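Local coordinates for RimK domain protein ATP-grasp (Sphaerobacter thermophilus, PDB 5I47) that probably binds ATP and a metal ion as a member of the RimK-like ATP-grasp ligases, and may join an amino acid to a carboxylate-bearing substrate, at the interface of chains A and B. Coordinates in Å, arbitrary orientation; residue numbers count along the deposited sequence, not the author numbering. Chains: chain A/B, RimK domain protein ATP-grasp.

Contact 1: the interface of chains A and B. Residues chain A 64, 138; chain B 163-166.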
loop_
_atom_site.group_PDB
_atom_site.type_symbol
_atom_site.label_atom_id
_atom_site.label_comp_id
_atom_site.label_asym_id
_atom_site.label_seq_id
_atom_site.Cartn_x
_atom_site.Cartn_y
_atom_site.Cartn_z
ATOM N N GLU A 64 -3.787 -6.016 1.999
ATOM C CA GLU A 64 -5.210 -6.165 2.293
ATOM C C GLU A 64 -5.439 -6.499 3.761
ATOM O O GLU A 64 -6.422 -6.047 4.358
ATOM C CB GLU A 64 -5.829 -7.255 1.423
ATOM C CG GLU A 64 -5.539 -7.141 -0.046
ATOM C CD GLU A 64 -5.919 -8.404 -0.780
ATOM O OE1 GLU A 64 -6.810 -9.131 -0.282
ATOM O OE2 GLU A 64 -5.319 -8.682 -1.842
ATOM N N PRO A 138 1.485 -12.550 -2.954
ATOM C CA PRO A 138 1.645 -13.973 -3.286
ATOM C C PRO A 138 1.779 -14.234 -4.778
ATOM O O PRO A 138 2.264 -15.305 -5.159
ATOM C CB PRO A 138 0.376 -14.615 -2.710
ATOM C CG PRO A 138 -0.625 -13.504 -2.684
ATOM C CD PRO A 138 0.149 -12.246 -2.413
ATOM N N GLY B 163 -4.427 -13.008 -7.492
ATOM C CA GLY B 163 -5.015 -13.038 -6.168
ATOM C C GLY B 163 -4.813 -11.788 -5.333
ATOM O O GLY B 163 -4.220 -11.854 -4.252
ATOM N N GLU B 164 -5.289 -10.643 -5.820
ATOM C CA GLU B 164 -5.418 -9.441 -4.998
ATOM C C GLU B 164 -6.908 -9.287 -4.704
ATOM O O GLU B 164 -7.615 -8.474 -5.301
ATOM C CB GLU B 164 -4.829 -8.222 -5.704
ATOM N N ARG B 165 -7.374 -10.097 -3.751
ATOM C CA ARG B 165 -8.796 -10.403 -3.631
ATOM C C ARG B 165 -9.628 -9.180 -3.260
ATOM O O ARG B 165 -10.739 -9.007 -3.774
ATOM C CB ARG B 165 -8.996 -11.517 -2.601
ATOM N N ALA B 166 -9.121 -8.326 -2.373
ATOM C CA ALA B 166 -9.930 -7.240 -1.830
ATOM C C ALA B 166 -10.217 -6.178 -2.887
ATOM O O ALA B 166 -9.297 -5.659 -3.527
ATOM C CB ALA B 166 -9.224 -6.607 -0.633
#
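At the start of helix 63-74 of chain A, A:Glu64 meets the loop of chain B that runs from B:Gly163 to B:Ala166 just before strand 167-171, a side-chain carboxylate set against a run of backbone. The glutamate reaches out with CG anti to its own carbonyl carbon (chi1 -50°) and with the chain extended beyond CG (chi2 167°), which carries the carboxylate to the backbone of the loop, OE1 towards B:Ala166 and OE2 towards B:Arg165. Its two oxygens thus fall on successive residues. OE1 accepts a weak hydrogen bond from the backbone N of B:Ala166, 3.2 Å away and bent to 144° at the hydrogen. OE2 lies 3.1 Å from the backbone N of B:Arg165, but that N-H points elsewhere, and the pair is a close approach without a hydrogen bond. The carboxylate therefore is not gripped like a fork by two amides; its hold on the loop is loose.

B:Ala166 adds an apolar touch. Its methyl CB stands 3.8 Å from CD of A:Glu64 and a similar distance from CG, alongside the outer part of the glutamate chain. A small residue suits this place, because the methyl can lie against the methylenes while the residue's own N-H still reaches OE1. Glutamate suits the other side by combining a long aliphatic stem with a polar tip. Farther along, A:Pro138 brings the edge of its ring, at CG, to 4.3 Å from the carbonyl O of B:Gly163, a peripheral contact by a rigid residue.

B:Glu164 is poorly ordered, and the side chains of B:Glu164 and B:Arg165 are incomplete in the model, leaving any charge pairing by them unseen. With 135 Å² of protein surface hidden, the patch is a modest, mainly backbone-directed one, which may help to orient the two copies if this dimer forms in solution.

Contact 2: the interface of chains A and B. Residues chain A 111-113, 117, 121; chain B 38-42.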
loop_
_atom_site.group_PDB
_atom_site.type_symbol
_atom_site.label_atom_id
_atom_site.label_comp_id
_atom_site.label_asym_id
_atom_site.label_seq_id
_atom_site.Cartn_x
_atom_site.Cartn_y
_atom_site.Cartn_z
ATOM N N VAL A 111 16.321 0.399 -3.799
ATOM C CA VAL A 111 14.938 0.548 -4.239
ATOM C C VAL A 111 14.968 0.956 -5.709
ATOM O O VAL A 111 15.410 2.056 -6.047
ATOM C CB VAL A 111 14.180 1.573 -3.387
ATOM C CG1 VAL A 111 12.679 1.388 -3.550
ATOM C CG2 VAL A 111 14.590 1.461 -1.926
ATOM N N CYS A 112 14.498 0.072 -6.584
ATOM C CA CYS A 112 14.593 0.261 -8.025
ATOM C C CYS A 112 13.204 0.439 -8.617
ATOM O O CYS A 112 12.315 -0.387 -8.384
ATOM C CB CYS A 112 15.297 -0.928 -8.676
ATOM S SG CYS A 112 16.887 -1.276 -7.906
ATOM N N PHE A 113 13.026 1.505 -9.398
ATOM C CA PHE A 113 11.720 1.875 -9.928
ATOM C C PHE A 113 11.599 1.615 -11.426
ATOM O O PHE A 113 10.740 2.207 -12.086
ATOM C CB PHE A 113 11.424 3.342 -9.608
ATOM C CG PHE A 113 11.319 3.627 -8.134
ATOM C CD1 PHE A 113 12.449 3.924 -7.389
ATOM C CD2 PHE A 113 10.091 3.580 -7.491
ATOM C CE1 PHE A 113 12.355 4.174 -6.035
ATOM C CE2 PHE A 113 9.991 3.829 -6.138
ATOM C CZ PHE A 113 11.126 4.124 -5.408
ATOM N N ALA A 117 17.055 0.366 -13.638
ATOM C CA ALA A 117 17.526 0.531 -12.267
ATOM C C ALA A 117 17.817 -0.806 -11.602
ATOM O O ALA A 117 18.714 -0.893 -10.756
ATOM C CB ALA A 117 16.498 1.308 -11.451
ATOM N N ALA A 121 21.482 -1.767 -10.028
ATOM C CA ALA A 121 21.710 -2.177 -8.647
ATOM C C ALA A 121 22.349 -3.557 -8.578
ATOM O O ALA A 121 23.225 -3.798 -7.738
ATOM C CB ALA A 121 20.395 -2.153 -7.869
ATOM N N ALA B 38 12.326 5.133 -14.175
ATOM C CA ALA B 38 12.755 3.792 -14.547
ATOM C C ALA B 38 14.246 3.576 -14.321
ATOM O O ALA B 38 14.679 2.429 -14.181
ATOM C CB ALA B 38 12.399 3.514 -16.008
ATOM N N LYS B 39 15.036 4.646 -14.267
ATOM C CA LYS B 39 16.475 4.549 -14.075
ATOM C C LYS B 39 16.898 4.858 -12.646
ATOM O O LYS B 39 18.095 5.016 -12.385
ATOM C CB LYS B 39 17.196 5.487 -15.050
ATOM C CG LYS B 39 17.048 6.966 -14.713
ATOM C CD LYS B 39 17.139 7.855 -15.954
ATOM C CE LYS B 39 16.851 9.320 -15.604
ATOM N NZ LYS B 39 16.607 10.169 -16.807
ATOM N N LEU B 40 15.951 4.944 -11.716
ATOM C CA LEU B 40 16.233 5.335 -10.339
ATOM C C LEU B 40 16.402 4.088 -9.478
ATOM O O LEU B 40 15.442 3.341 -9.258
ATOM C CB LEU B 40 15.125 6.234 -9.797
ATOM C CG LEU B 40 15.090 7.662 -10.345
ATOM C CD1 LEU B 40 13.919 8.429 -9.765
ATOM C CD2 LEU B 40 16.393 8.371 -10.034
ATOM N N ALA B 41 17.623 3.864 -8.997
ATOM C CA ALA B 41 17.938 2.822 -8.020
ATOM C C ALA B 41 18.391 3.532 -6.746
ATOM O O ALA B 41 19.573 3.846 -6.581
ATOM C CB ALA B 41 19.004 1.864 -8.545
ATOM N N LEU B 42 17.445 3.777 -5.843
ATOM C CA LEU B 42 17.682 4.585 -4.655
ATOM C C LEU B 42 18.219 3.743 -3.505
ATOM O O LEU B 42 17.842 2.582 -3.325
ATOM C CB LEU B 42 16.397 5.291 -4.220
ATOM C CG LEU B 42 16.095 6.665 -4.821
ATOM C CD1 LEU B 42 16.137 6.640 -6.339
ATOM C CD2 LEU B 42 14.742 7.167 -4.335
#
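Small side chains form the apolar centre, where CB of B:Ala41 lies 3.8 Å from SG of A:Cys112 and 3.9 Å from CB of A:Ala117. The thiol is turned anti to its own carbonyl carbon (chi1 -53°), towards helix 115-125, where it also makes a weak hydrogen bond to the carbonyl O of A:Ala117; small and only weakly polar, cysteine fits beside a methyl. Alanine suits both crossing points: a methyl is short enough for strand and helix to come close, and CB of A:Ala117 sits 3.2 Å from the carbonyl O of B:Leu40. A:Ala121, one turn farther along the helix, comes only to the margin of this cluster.

Beside it, the ring of A:Phe113 presents an edge to the carbonyl O of B:Leu40, which lies in the ring plane 3.6 Å from CD1. The ring also crosses the side chain of B:Leu42 at about a right angle, with CE1 and the CD2 methyl in marginal contact. A flat ring suits this double role, its edge meeting a carbonyl and its rim a branched aliphatic chain.

Around these side chains the backbones supply the polar rim. A:Val111 and B:Leu42 form an antiparallel pair bonded both ways: the valine N gives to the leucine O at 2.7 Å, nearly straight at 165°, and the leucine N gives back to the valine O. The N of A:Phe113 continues the pairing to the O of B:Leu40 at 3.0 Å. At the far end the N of A:Ala117 donates to the O of B:Ala38 at 3.2 Å, a more bent bond of 137°.

In the fold, strand 109-112 of chain A thus pairs with the short strand 41-42 of chain B, making a small intermolecular sheet, while helix 115-125 of chain A packs its first turns against the segment leading from 3-10 helix 37-39 into that strand.

Contact 1 and contact 2 belong to one two-fold symmetric interface, with their C-alpha centres about 26 Å apart; they share no residue or secondary-structure element. Each has a twin with the chains exchanged, so both copies contribute to both kinds of patch. Their characters differ: contact 2 joins the chains through regular strand pairing, whereas contact 1 adds a looser touch between a helix and a loop. The spacing of the patches may limit rocking of one copy against the other. Such pairing would be compatible with a dimer, although the structure alone does not show that it is the functional form.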